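Tyrocidine synthetase 3 (Brevibacillus brevis, PDB 2JGP) forms peptide bonds in tyrocidine biosynthesis, its carrier domain probably holding the growing peptide on a phosphopantetheine arm for the condensation domain. Local coordinates at residues A[1-5]-A[26-32]; A[10-14]-A[402-406]; A[52-56]-A[266-272]; A[383-389]-A[510-515]. One frame throughout, in Å; residues are numbered along the deposited sequence.

Contact 1 of 4, residues A[1-5]-A[26-32]; sequences RSEYV and PQVGALD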
loop_
_atom_site.group_PDB
_atom_site.type_symbol
_atom_site.label_atom_id
_atom_site.label_comp_id
_atom_site.label_asym_id
_atom_site.label_seq_id
_atom_site.Cartn_x
_atom_site.Cartn_y
_atom_site.Cartn_z
ATOM N N ARG A 1 -0.843 29.058 -19.251
ATOM C CA ARG A 1 -1.057 27.818 -18.454
ATOM C C ARG A 1 -1.644 26.673 -19.265
ATOM O O ARG A 1 -2.709 26.808 -19.869
ATOM C CB ARG A 1 -2.010 28.101 -17.300
ATOM C CG ARG A 1 -1.328 28.550 -16.053
ATOM C CD ARG A 1 -0.589 27.422 -15.391
ATOM N NE ARG A 1 -0.129 27.852 -14.085
ATOM C CZ ARG A 1 0.445 27.060 -13.192
ATOM N NH1 ARG A 1 0.674 25.778 -13.448
ATOM N NH2 ARG A 1 0.807 27.576 -12.036
ATOM N N SER A 2 -0.969 25.531 -19.229
ATOM C CA SER A 2 -1.536 24.300 -19.756
ATOM C C SER A 2 -2.670 23.848 -18.842
ATOM O O SER A 2 -2.741 24.245 -17.673
ATOM C CB SER A 2 -0.467 23.212 -19.829
ATOM O OG SER A 2 0.626 23.645 -20.621
ATOM N N GLU A 3 -3.562 23.032 -19.385
ATOM C CA GLU A 3 -4.558 22.331 -18.586
ATOM C C GLU A 3 -3.878 21.611 -17.415
ATOM O O GLU A 3 -2.824 20.990 -17.584
ATOM C CB GLU A 3 -5.291 21.324 -19.463
ATOM C CG GLU A 3 -6.240 20.406 -18.734
ATOM C CD GLU A 3 -6.877 19.412 -19.672
ATOM O OE1 GLU A 3 -6.135 18.635 -20.306
ATOM O OE2 GLU A 3 -8.113 19.401 -19.781
ATOM N N TYR A 4 -4.477 21.696 -16.230
ATOM C CA TYR A 4 -3.878 21.074 -15.057
ATOM C C TYR A 4 -4.157 19.583 -15.044
ATOM O O TYR A 4 -5.308 19.155 -15.114
ATOM C CB TYR A 4 -4.390 21.679 -13.754
ATOM C CG TYR A 4 -3.760 21.032 -12.537
ATOM C CD1 TYR A 4 -2.396 21.163 -12.287
ATOM C CD2 TYR A 4 -4.519 20.284 -11.644
ATOM C CE1 TYR A 4 -1.801 20.574 -11.181
ATOM C CE2 TYR A 4 -3.929 19.682 -10.537
ATOM C CZ TYR A 4 -2.571 19.836 -10.309
ATOM O OH TYR A 4 -1.987 19.250 -9.213
ATOM N N VAL A 5 -3.078 18.812 -14.956
ATOM C CA VAL A 5 -3.136 17.384 -14.705
ATOM C C VAL A 5 -2.307 17.115 -13.454
ATOM O O VAL A 5 -1.106 17.402 -13.420
ATOM C CB VAL A 5 -2.599 16.597 -15.909
ATOM C CG1 VAL A 5 -2.449 15.125 -15.563
ATOM C CG2 VAL A 5 -3.526 16.792 -17.123
ATOM N N PRO A 26 2.339 28.378 -8.438
ATOM C CA PRO A 26 1.600 27.301 -7.769
ATOM C C PRO A 26 0.963 26.278 -8.713
ATOM O O PRO A 26 0.714 26.579 -9.873
ATOM C CB PRO A 26 0.513 28.069 -7.012
ATOM C CG PRO A 26 0.235 29.265 -7.880
ATOM C CD PRO A 26 1.493 29.570 -8.652
ATOM N N GLN A 27 0.694 25.079 -8.205
ATOM C CA GLN A 27 -0.131 24.086 -8.894
ATOM C C GLN A 27 0.443 23.639 -10.245
ATOM O O GLN A 27 -0.273 23.596 -11.247
ATOM C CB GLN A 27 -1.564 24.605 -9.064
ATOM C CG GLN A 27 -2.605 23.495 -9.175
ATOM C CD GLN A 27 -3.950 23.988 -9.641
ATOM O OE1 GLN A 27 -4.087 24.498 -10.756
ATOM N NE2 GLN A 27 -4.963 23.816 -8.804
ATOM N N VAL A 28 1.731 23.297 -10.255
ATOM C CA VAL A 28 2.395 22.774 -11.451
ATOM C C VAL A 28 1.926 21.340 -11.699
ATOM O O VAL A 28 1.988 20.495 -10.805
ATOM C CB VAL A 28 3.936 22.823 -11.325
ATOM C CG1 VAL A 28 4.622 22.019 -12.445
ATOM C CG2 VAL A 28 4.424 24.263 -11.336
ATOM N N GLY A 29 1.459 21.084 -12.919
ATOM C CA GLY A 29 0.902 19.791 -13.292
ATOM C C GLY A 29 1.705 19.099 -14.377
ATOM O O GLY A 29 2.688 19.644 -14.891
ATOM N N ALA A 30 1.249 17.904 -14.747
ATOM C CA ALA A 30 1.984 17.023 -15.655
ATOM C C ALA A 30 2.211 17.598 -17.064
ATOM O O ALA A 30 3.190 17.244 -17.728
ATOM C CB ALA A 30 1.282 15.666 -15.746
ATOM N N LEU A 31 1.309 18.464 -17.523
ATOM C CA LEU A 31 1.410 19.040 -18.865
ATOM C C LEU A 31 2.123 20.391 -18.894
ATOM O O LEU A 31 2.341 20.948 -19.969
ATOM C CB LEU A 31 0.013 19.198 -19.488
ATOM C CG LEU A 31 -0.836 17.926 -19.593
ATOM C CD1 LEU A 31 -2.203 18.229 -20.198
ATOM C CD2 LEU A 31 -0.109 16.858 -20.402
ATOM N N ASP A 32 2.481 20.930 -17.729
ATOM C CA ASP A 32 3.092 22.262 -17.686
ATOM C C ASP A 32 4.487 22.256 -18.312
ATOM O O ASP A 32 5.250 21.315 -18.125
ATOM C CB ASP A 32 3.140 22.801 -16.254
ATOM C CG ASP A 32 1.796 23.367 -15.797
ATOM O OD1 ASP A 32 1.197 24.187 -16.529
ATOM O OD2 ASP A 32 1.343 23.007 -14.696
HETATM O O HOH W 1 -1.585 23.492 -15.211
HETATM O O HOH W 2 2.790 25.407 -18.858
HETATM O O HOH W 3 -0.651 20.268 -16.201
HETATM O O HOH W 4 0.404 19.858 -8.601
#

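Contact 2 of 4, residues A[10-14]-A[402-406]; sequences VWEAR and YGHQD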
loop_
_atom_site.group_PDB
_atom_site.type_symbol
_atom_site.label_atom_id
_atom_site.label_comp_id
_atom_site.label_asym_id
_atom_site.label_seq_id
_atom_site.Cartn_x
_atom_site.Cartn_y
_atom_site.Cartn_z
ATOM N N VAL A 10 5.590 9.192 -8.783
ATOM C CA VAL A 10 6.522 9.766 -7.815
ATOM C C VAL A 10 7.411 10.848 -8.444
ATOM O O VAL A 10 7.608 11.893 -7.842
ATOM C CB VAL A 10 7.367 8.656 -7.103
ATOM C CG1 VAL A 10 8.251 7.909 -8.108
ATOM C CG2 VAL A 10 8.203 9.246 -5.990
ATOM N N TRP A 11 7.923 10.623 -9.654
ATOM C CA TRP A 11 8.806 11.614 -10.275
ATOM C C TRP A 11 8.043 12.844 -10.762
ATOM O O TRP A 11 8.579 13.937 -10.735
ATOM C CB TRP A 11 9.677 11.000 -11.383
ATOM C CG TRP A 11 10.780 10.174 -10.801
ATOM C CD1 TRP A 11 10.924 8.819 -10.888
ATOM C CD2 TRP A 11 11.863 10.642 -9.988
ATOM N NE1 TRP A 11 12.044 8.415 -10.196
ATOM C CE2 TRP A 11 12.637 9.513 -9.631
ATOM C CE3 TRP A 11 12.259 11.904 -9.526
ATOM C CZ2 TRP A 11 13.782 9.612 -8.850
ATOM C CZ3 TRP A 11 13.398 12.001 -8.750
ATOM C CH2 TRP A 11 14.150 10.862 -8.421
ATOM N N GLU A 12 6.792 12.676 -11.188
ATOM C CA GLU A 12 5.962 13.838 -11.527
ATOM C C GLU A 12 5.715 14.701 -10.288
ATOM O O GLU A 12 5.800 15.936 -10.353
ATOM C CB GLU A 12 4.647 13.410 -12.176
ATOM C CG GLU A 12 4.811 12.985 -13.626
ATOM C CD GLU A 12 3.500 12.696 -14.319
ATOM O OE1 GLU A 12 3.543 12.307 -15.513
ATOM O OE2 GLU A 12 2.428 12.868 -13.691
ATOM N N ALA A 13 5.454 14.049 -9.153
ATOM C CA ALA A 13 5.260 14.753 -7.882
ATOM C C ALA A 13 6.531 15.482 -7.439
ATOM O O ALA A 13 6.483 16.658 -7.106
ATOM C CB ALA A 13 4.807 13.780 -6.799
ATOM N N ARG A 14 7.664 14.783 -7.455
ATOM C CA ARG A 14 8.935 15.366 -7.032
ATOM C C ARG A 14 9.318 16.570 -7.886
ATOM O O ARG A 14 9.677 17.623 -7.371
ATOM C CB ARG A 14 10.050 14.315 -7.084
ATOM C CG ARG A 14 9.936 13.266 -5.996
ATOM C CD ARG A 14 10.908 12.127 -6.195
ATOM N NE ARG A 14 10.885 11.238 -5.036
ATOM C CZ ARG A 14 11.281 9.968 -5.046
ATOM N NH1 ARG A 14 11.759 9.408 -6.150
ATOM N NH2 ARG A 14 11.196 9.251 -3.937
ATOM N N TYR A 402 4.415 11.078 -0.787
ATOM C CA TYR A 402 4.745 10.219 -1.926
ATOM C C TYR A 402 6.143 10.531 -2.475
ATOM O O TYR A 402 6.876 9.618 -2.858
ATOM C CB TYR A 402 3.713 10.350 -3.050
ATOM C CG TYR A 402 2.283 10.020 -2.659
ATOM C CD1 TYR A 402 1.214 10.648 -3.291
ATOM C CD2 TYR A 402 1.995 9.104 -1.648
ATOM C CE1 TYR A 402 -0.104 10.367 -2.937
ATOM C CE2 TYR A 402 0.675 8.815 -1.293
ATOM C CZ TYR A 402 -0.361 9.451 -1.942
ATOM O OH TYR A 402 -1.666 9.184 -1.594
ATOM N N GLY A 403 6.509 11.810 -2.484
ATOM C CA GLY A 403 7.849 12.228 -2.901
ATOM C C GLY A 403 8.957 11.763 -1.964
ATOM O O GLY A 403 10.128 11.750 -2.339
ATOM N N HIS A 404 8.591 11.398 -0.740
ATOM C CA HIS A 404 9.558 10.923 0.239
ATOM C C HIS A 404 9.207 9.537 0.757
ATOM O O HIS A 404 9.503 9.203 1.902
ATOM C CB HIS A 404 9.678 11.938 1.365
ATOM C CG HIS A 404 10.176 13.266 0.894
ATOM N ND1 HIS A 404 9.341 14.220 0.356
ATOM C CD2 HIS A 404 11.428 13.774 0.824
ATOM C CE1 HIS A 404 10.057 15.273 -0.001
ATOM N NE2 HIS A 404 11.326 15.024 0.271
ATOM N N GLN A 405 8.630 8.714 -0.118
ATOM C CA GLN A 405 8.178 7.373 0.254
ATOM C C GLN A 405 9.298 6.335 0.385
ATOM O O GLN A 405 9.069 5.228 0.896
ATOM C CB GLN A 405 7.133 6.871 -0.750
ATOM C CG GLN A 405 7.694 6.437 -2.095
ATOM C CD GLN A 405 6.622 5.897 -3.004
ATOM O OE1 GLN A 405 6.394 4.687 -3.071
ATOM N NE2 GLN A 405 5.930 6.792 -3.686
ATOM N N ASP A 406 10.505 6.672 -0.063
ATOM C CA ASP A 406 11.613 5.716 -0.032
ATOM C C ASP A 406 12.389 5.781 1.284
ATOM O O ASP A 406 13.627 5.773 1.311
ATOM C CB ASP A 406 12.516 5.917 -1.246
ATOM C CG ASP A 406 11.806 5.586 -2.545
ATOM O OD1 ASP A 406 11.330 4.444 -2.687
ATOM O OD2 ASP A 406 11.709 6.463 -3.417
HETATM O O HOH W 5 11.479 6.255 -6.339
#

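Contact 3 of 4, residues A[52-56]-A[266-272]; sequences HNEYQ and SAAFHKQ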
loop_
_atom_site.group_PDB
_atom_site.type_symbol
_atom_site.label_atom_id
_atom_site.label_comp_id
_atom_site.label_asym_id
_atom_site.label_seq_id
_atom_site.Cartn_x
_atom_site.Cartn_y
_atom_site.Cartn_z
ATOM N N HIS A 52 19.366 17.604 -7.901
ATOM C CA HIS A 52 20.610 16.998 -7.432
ATOM C C HIS A 52 20.692 17.014 -5.903
ATOM O O HIS A 52 21.056 16.009 -5.286
ATOM C CB HIS A 52 21.831 17.704 -8.039
ATOM C CG HIS A 52 23.131 17.301 -7.411
ATOM N ND1 HIS A 52 23.709 16.066 -7.616
ATOM C CD2 HIS A 52 23.956 17.968 -6.570
ATOM C CE1 HIS A 52 24.839 15.992 -6.936
ATOM N NE2 HIS A 52 25.012 17.133 -6.292
ATOM N N ASN A 53 20.349 18.149 -5.297
ATOM C CA ASN A 53 20.438 18.296 -3.843
ATOM C C ASN A 53 19.411 17.466 -3.074
ATOM O O ASN A 53 19.749 16.841 -2.069
ATOM C CB ASN A 53 20.316 19.771 -3.436
ATOM C CG ASN A 53 21.527 20.599 -3.847
ATOM O OD1 ASN A 53 22.602 20.063 -4.126
ATOM N ND2 ASN A 53 21.356 21.918 -3.876
ATOM N N GLU A 54 18.164 17.470 -3.534
ATOM C CA GLU A 54 17.090 16.779 -2.822
ATOM C C GLU A 54 17.072 15.280 -3.130
ATOM O O GLU A 54 16.815 14.474 -2.229
ATOM C CB GLU A 54 15.732 17.413 -3.142
ATOM C CG GLU A 54 14.551 16.895 -2.290
ATOM C CD GLU A 54 14.652 17.236 -0.807
ATOM O OE1 GLU A 54 13.947 16.593 0.003
ATOM O OE2 GLU A 54 15.423 18.144 -0.446
ATOM N N TYR A 55 17.361 14.907 -4.379
ATOM C CA TYR A 55 17.177 13.516 -4.837
ATOM C C TYR A 55 18.414 12.832 -5.429
ATOM O O TYR A 55 18.330 11.672 -5.822
ATOM C CB TYR A 55 16.022 13.455 -5.842
ATOM C CG TYR A 55 14.741 14.004 -5.270
ATOM C CD1 TYR A 55 14.224 15.226 -5.694
ATOM C CD2 TYR A 55 14.068 13.321 -4.260
ATOM C CE1 TYR A 55 13.048 15.739 -5.145
ATOM C CE2 TYR A 55 12.899 13.823 -3.702
ATOM C CZ TYR A 55 12.394 15.029 -4.147
ATOM O OH TYR A 55 11.245 15.520 -3.581
ATOM N N GLN A 56 19.553 13.525 -5.480
ATOM C CA GLN A 56 20.770 12.979 -6.105
ATOM C C GLN A 56 20.497 12.411 -7.496
ATOM O O GLN A 56 20.986 11.333 -7.849
ATOM C CB GLN A 56 21.405 11.898 -5.224
ATOM C CG GLN A 56 22.397 12.409 -4.211
ATOM C CD GLN A 56 23.129 11.283 -3.530
ATOM O OE1 GLN A 56 22.517 10.318 -3.080
ATOM N NE2 GLN A 56 24.452 11.395 -3.449
ATOM N N SER A 266 22.996 6.683 0.901
ATOM C CA SER A 266 23.071 7.820 -0.009
ATOM C C SER A 266 22.640 9.130 0.655
ATOM O O SER A 266 21.949 9.132 1.680
ATOM C CB SER A 266 22.207 7.555 -1.242
ATOM O OG SER A 266 20.832 7.555 -0.912
ATOM N N ALA A 267 23.064 10.240 0.062
ATOM C CA ALA A 267 22.563 11.560 0.436
ATOM C C ALA A 267 21.050 11.640 0.192
ATOM O O ALA A 267 20.316 12.245 0.983
ATOM C CB ALA A 267 23.290 12.644 -0.339
ATOM N N ALA A 268 20.592 11.017 -0.896
ATOM C CA ALA A 268 19.167 10.980 -1.229
ATOM C C ALA A 268 18.340 10.353 -0.101
ATOM O O ALA A 268 17.285 10.860 0.242
ATOM C CB ALA A 268 18.943 10.222 -2.530
ATOM N N PHE A 269 18.828 9.255 0.470
ATOM C CA PHE A 269 18.139 8.607 1.595
ATOM C C PHE A 269 18.043 9.543 2.801
ATOM O O PHE A 269 17.019 9.594 3.468
ATOM C CB PHE A 269 18.844 7.304 1.975
ATOM C CG PHE A 269 18.237 6.593 3.153
ATOM C CD1 PHE A 269 17.247 5.638 2.970
ATOM C CD2 PHE A 269 18.683 6.850 4.442
ATOM C CE1 PHE A 269 16.698 4.971 4.052
ATOM C CE2 PHE A 269 18.132 6.184 5.533
ATOM C CZ PHE A 269 17.141 5.246 5.335
ATOM N N HIS A 270 19.104 10.291 3.072
ATOM C CA HIS A 270 19.094 11.245 4.183
ATOM C C HIS A 270 18.003 12.302 4.001
ATOM O O HIS A 270 17.387 12.740 4.970
ATOM C CB HIS A 270 20.456 11.918 4.321
ATOM C CG HIS A 270 20.693 12.535 5.662
ATOM N ND1 HIS A 270 20.604 13.893 5.885
ATOM C CD2 HIS A 270 21.028 11.979 6.850
ATOM C CE1 HIS A 270 20.872 14.146 7.154
ATOM N NE2 HIS A 270 21.137 13.002 7.761
ATOM N N LYS A 271 17.761 12.697 2.754
ATOM C CA LYS A 271 16.713 13.659 2.443
ATOM C C LYS A 271 15.320 13.034 2.549
ATOM O O LYS A 271 14.386 13.692 3.008
ATOM C CB LYS A 271 16.921 14.257 1.047
ATOM C CG LYS A 271 18.140 15.160 0.921
ATOM C CD LYS A 271 17.937 16.491 1.625
ATOM C CE LYS A 271 19.115 17.424 1.403
ATOM N NZ LYS A 271 18.917 18.734 2.093
ATOM N N GLN A 272 15.178 11.776 2.123
ATOM C CA GLN A 272 13.916 11.037 2.318
ATOM C C GLN A 272 13.596 10.979 3.806
ATOM O O GLN A 272 12.472 11.252 4.215
ATOM C CB GLN A 272 13.984 9.604 1.773
ATOM C CG GLN A 272 14.184 9.473 0.269
ATOM C CD GLN A 272 12.959 9.847 -0.522
ATOM O OE1 GLN A 272 11.947 9.144 -0.485
ATOM N NE2 GLN A 272 13.037 10.956 -1.252
HETATM O O HOH W 6 15.759 12.139 -1.620
HETATM O O HOH W 7 14.064 16.411 2.673
HETATM O O HOH W 8 25.601 9.707 -1.516
#

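Contact 4 of 4, residues A[383-389]-A[510-515]; sequences REKTFSE and PHIRLG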
loop_
_atom_site.group_PDB
_atom_site.type_symbol
_atom_site.label_atom_id
_atom_site.label_comp_id
_atom_site.label_asym_id
_atom_site.label_seq_id
_atom_site.Cartn_x
_atom_site.Cartn_y
_atom_site.Cartn_z
ATOM N N ARG A 383 -10.696 24.015 13.218
ATOM C CA ARG A 383 -12.095 24.451 13.091
ATOM C C ARG A 383 -12.296 25.654 12.161
ATOM O O ARG A 383 -13.328 25.759 11.494
ATOM C CB ARG A 383 -12.667 24.783 14.480
ATOM C CG ARG A 383 -12.156 26.099 15.063
ATOM C CD ARG A 383 -12.233 26.141 16.587
ATOM N NE ARG A 383 -11.051 25.541 17.211
ATOM C CZ ARG A 383 -10.893 25.381 18.523
ATOM N NH1 ARG A 383 -11.830 25.780 19.381
ATOM N NH2 ARG A 383 -9.779 24.819 18.984
ATOM N N GLU A 384 -11.312 26.553 12.131
ATOM C CA GLU A 384 -11.413 27.806 11.385
ATOM C C GLU A 384 -11.103 27.643 9.898
ATOM O O GLU A 384 -11.433 28.513 9.102
ATOM C CB GLU A 384 -10.485 28.866 11.998
ATOM C CG GLU A 384 -10.775 29.144 13.476
ATOM C CD GLU A 384 -9.853 30.190 14.093
ATOM O OE1 GLU A 384 -9.848 31.351 13.619
ATOM O OE2 GLU A 384 -9.149 29.854 15.073
ATOM N N LYS A 385 -10.464 26.538 9.525
ATOM C CA LYS A 385 -10.112 26.294 8.125
ATOM C C LYS A 385 -11.348 25.964 7.298
ATOM O O LYS A 385 -12.276 25.338 7.794
ATOM C CB LYS A 385 -9.108 25.142 8.017
ATOM C CG LYS A 385 -7.723 25.504 8.506
ATOM C CD LYS A 385 -6.773 24.330 8.415
ATOM C CE LYS A 385 -5.394 24.721 8.909
ATOM N NZ LYS A 385 -4.494 23.549 9.056
ATOM N N THR A 386 -11.356 26.390 6.037
ATOM C CA THR A 386 -12.380 25.951 5.097
ATOM C C THR A 386 -12.015 24.536 4.683
ATOM O O THR A 386 -10.832 24.177 4.691
ATOM C CB THR A 386 -12.457 26.855 3.848
ATOM O OG1 THR A 386 -11.247 26.747 3.102
ATOM C CG2 THR A 386 -12.681 28.319 4.239
ATOM N N PHE A 387 -13.004 23.712 4.349
ATOM C CA PHE A 387 -12.685 22.365 3.881
ATOM C C PHE A 387 -11.816 22.457 2.634
ATOM O O PHE A 387 -10.892 21.671 2.463
ATOM C CB PHE A 387 -13.930 21.529 3.586
ATOM C CG PHE A 387 -13.609 20.153 3.071
ATOM C CD1 PHE A 387 -13.214 19.151 3.945
ATOM C CD2 PHE A 387 -13.671 19.870 1.712
ATOM C CE1 PHE A 387 -12.896 17.880 3.475
ATOM C CE2 PHE A 387 -13.354 18.603 1.232
ATOM C CZ PHE A 387 -12.964 17.609 2.116
ATOM N N SER A 388 -12.107 23.434 1.778
ATOM C CA SER A 388 -11.337 23.629 0.551
ATOM C C SER A 388 -9.843 23.804 0.835
ATOM O O SER A 388 -9.008 23.133 0.219
ATOM C CB SER A 388 -11.878 24.831 -0.232
ATOM O OG SER A 388 -11.170 24.989 -1.448
ATOM N N GLU A 389 -9.498 24.674 1.781
ATOM C CA GLU A 389 -8.085 24.911 2.087
ATOM C C GLU A 389 -7.466 23.728 2.841
ATOM O O GLU A 389 -6.300 23.403 2.624
ATOM C CB GLU A 389 -7.881 26.220 2.855
ATOM C CG GLU A 389 -8.214 26.172 4.324
ATOM C CD GLU A 389 -8.037 27.522 4.989
ATOM O OE1 GLU A 389 -9.032 28.065 5.517
ATOM O OE2 GLU A 389 -6.901 28.043 4.960
ATOM N N PRO A 510 -17.944 23.070 -0.624
ATOM C CA PRO A 510 -16.548 22.779 -0.286
ATOM C C PRO A 510 -15.855 23.869 0.533
ATOM O O PRO A 510 -14.814 23.608 1.126
ATOM C CB PRO A 510 -15.861 22.643 -1.648
ATOM C CG PRO A 510 -16.944 22.549 -2.654
ATOM C CD PRO A 510 -18.147 23.182 -2.081
ATOM N N HIS A 511 -16.415 25.075 0.557
ATOM C CA HIS A 511 -15.798 26.181 1.280
ATOM C C HIS A 511 -16.340 26.344 2.696
ATOM O O HIS A 511 -15.925 27.249 3.420
ATOM C CB HIS A 511 -15.950 27.459 0.465
ATOM C CG HIS A 511 -15.368 27.339 -0.907
ATOM N ND1 HIS A 511 -14.013 27.414 -1.145
ATOM C CD2 HIS A 511 -15.947 27.087 -2.104
ATOM C CE1 HIS A 511 -13.785 27.251 -2.436
ATOM N NE2 HIS A 511 -14.943 27.047 -3.039
ATOM N N ILE A 512 -17.248 25.457 3.094
ATOM C CA ILE A 512 -17.733 25.414 4.472
ATOM C C ILE A 512 -16.553 25.263 5.422
ATOM O O ILE A 512 -15.599 24.542 5.128
ATOM C CB ILE A 512 -18.721 24.249 4.692
ATOM C CG1 ILE A 512 -19.388 24.362 6.066
ATOM C CG2 ILE A 512 -18.015 22.898 4.533
ATOM C CD1 ILE A 512 -20.547 23.405 6.257
ATOM N N ARG A 513 -16.605 25.957 6.551
ATOM C CA ARG A 513 -15.536 25.859 7.537
ATOM C C ARG A 513 -15.739 24.604 8.377
ATOM O O ARG A 513 -16.873 24.209 8.662
ATOM C CB ARG A 513 -15.445 27.135 8.378
ATOM C CG ARG A 513 -15.069 28.354 7.526
ATOM C CD ARG A 513 -14.710 29.573 8.355
ATOM N NE ARG A 513 -14.441 30.744 7.517
ATOM C CZ ARG A 513 -13.299 30.981 6.869
ATOM N NH1 ARG A 513 -12.285 30.135 6.938
ATOM N NH2 ARG A 513 -13.169 32.079 6.135
ATOM N N LEU A 514 -14.638 23.959 8.748
ATOM C CA LEU A 514 -14.713 22.657 9.414
ATOM C C LEU A 514 -15.628 22.674 10.640
ATOM O O LEU A 514 -16.414 21.748 10.842
ATOM C CB LEU A 514 -13.315 22.157 9.803
ATOM C CG LEU A 514 -12.307 21.905 8.675
ATOM C CD1 LEU A 514 -11.184 21.008 9.174
ATOM C CD2 LEU A 514 -12.960 21.308 7.430
ATOM N N GLY A 515 -15.532 23.729 11.445
ATOM C CA GLY A 515 -16.374 23.874 12.632
ATOM C C GLY A 515 -17.859 24.015 12.337
ATOM O O GLY A 515 -18.694 23.671 13.170
#

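Contact 1 of 4, residues A[1-5]-A[26-32]
Tyr4 lays one face of its ring over the side chain of Gln27, a CH-pi contact with Gln27 CG 3.8 Å from the ring centroid. Here the N-terminal tail runs along the long loop that joins helices 10-23 and 41-55 in the helical bundle of the peptidyl carrier domain. At its far end, Tyr4 OH hydrogen-bonds Lys395 of the condensation domain, and water 4 bridges it to Val28 O.

At the start of the tail, Arg1 reaches across to the same loop. Its NH1 makes a salt bridge of 3.1 Å to Asp32 OD2 and a weak hydrogen bond of 3.2 Å to Gln27 O. That carboxylate oxygen is already held by the backbone, since Gly29 N donates to Asp32 OD2 at 2.6 Å, which braces the type I turn from Gly29 to Asp32 and presents the charge to Arg1.

Further along, Val5 packs CG1 on Ala30 CB (3.8 Å) and CG2 on Leu31 CD1 (3.6 Å). Water 3 ties Glu3 O and Val5 N to Leu31 N. The direct backbone link is a near-linear hydrogen bond from Ala30 N to Val5 O, 2.7 Å long.

Contact 2 of 4, residues A[10-14]-A[402-406]
This is a polar contact between domains: the first turn of helix 10-23, in the peptidyl carrier domain, meets the C-terminal end of helix 387-403 and the loop that follows it in the condensation domain. The interface is small, 239 Å² in all, and one side chain does most of the work. Arg14, extended beyond its m chi1, brings the edge of its guanidinium to the end of the other helix. Arg14 NE donates to Gly403 O at 2.8 Å, and Arg14 NH2 reaches the same oxygen at 3.2 Å. NH2 then makes a salt bridge with Asp406, its distance to Asp406 OD2 being 2.9 Å, while water 5 closes a second path by linking Arg14 NH1 to Asp406 OD2.

An arginine binding a carbonyl at the C-terminal end of a helix places positive charge where the helix dipole is negative. Gly403 O receives a further hydrogen bond from Gln272, and Phe86 makes a cation-pi contact with Arg14. Asp400 and Gln396, about one and two turns back on the same helix, bind the sodium ion.

Beside this polar group, Val10 packs its CG2 methyl against the helix end, 3.4 Å from Tyr402 O and 4.3 Å from Gly403 CA. The amide of Gln405 is turned back on its own segment, with Gln405 NE2 donating to Tyr402 O at 3.1 Å.

Contact 3 of 4, residues A[52-56]-A[266-272]
Gln56 and Lys271 each lose 72 Å² to this contact, and Glu54 loses 59 Å². Gln56 leaves the end of helix 41-55 with a positive phi of 50°, and its CA-to-CB bond points at the other segment. Its side chain reaches the start of helix 267-279, where Gln56 OE1 accepts from Ala268 N at 3.0 Å; water 8 connects Gln56 NE2 with Ala267 N.

The carrier domain thus sets the C-terminal end of one helix against the N-terminal turn of a condensation-domain helix. Ser266 is the N-cap of that second helix, its OG accepting from Phe269 N at 3.0 Å, so Gln56 takes up another of the amides in the first turn.

Lys271 lies along the carrier backbone, with CB 3.3 Å from Glu54 O and CE 3.6 Å from Asn53 O. Its charge stays apart from Glu54: NZ is 4.4 Å from Glu54 OE2, beyond a salt bridge. Glu54 OE1 instead hydrogen-bonds His404, and water 7 links it to Lys271 O.

Contact 4 of 4, residues A[383-389]-A[510-515]
A capping box opens helix 387-403, and the chain entering it is bridged to the loop that follows helix 489-508. In the box, Thr386 OG1 accepts from Glu389 N at 3.0 Å, while Thr386 N donates to Glu389 OE1 at 2.9 Å. Thr386 also faces Arg513 in a single antiparallel beta bridge, their CA atoms 4.0 Å apart. It is a non-hydrogen-bonded pair, with the hydrogen bonds on either side of it: Leu514 N to Lys385 O at 2.9 Å and Phe387 N to Ile512 O at 2.8 Å. Between them, two CA-H...O contacts fill the pair, Arg513 CA to Lys385 O at 3.3 Å and Thr386 CA to Ile512 O at 3.5 Å.

Two more backbone hydrogen bonds flank the bridge without extending it. Gly515 N donates to Arg383 O at 3.0 Å, and Ser388 N makes a weak bond of 2.8 Å to Pro510 O. Arg513 folds back over residues 384-386, its NH1 hydrogen-bonding Glu384 O at 2.8 Å and one face of its guanidinium lying against Thr386 CG2.

On the inner side, Phe387 CB meets Leu514 CD2 at 4.0 Å, and the Phe387 side chain packs against helices 312-325 and 329-345. The free amides of a helix start are therefore shared: Glu389 N goes to Thr386, while Phe387 N and Ser388 N go to a neighbouring loop, in a capping box at the helix N-terminus, beside an isolated antiparallel beta bridge.

How the contacts relate
Contact 1 lies mainly within the carrier domain, contacts 2 and 3 join that domain to the condensation domain, and contact 4 is internal to the latter. Contacts 2 and 3 form one continuous interface: their centres are 12 Å apart, contact 3 is nested inside the chain loop closed by contact 2, and His404 and Gln272 link them. Contact 1, centred 17 Å from contact 2, touches it through Ala30 and Glu12; their segments alternate along the chain. Contact 4 also crosses contact 2 but comes after contacts 1 and 3. Helix 387-403 runs from contact 4 to contact 2, whose centres are 27 Å apart. Together, contacts 2 and 3 hold carrier against condensation domain in this crystal structure.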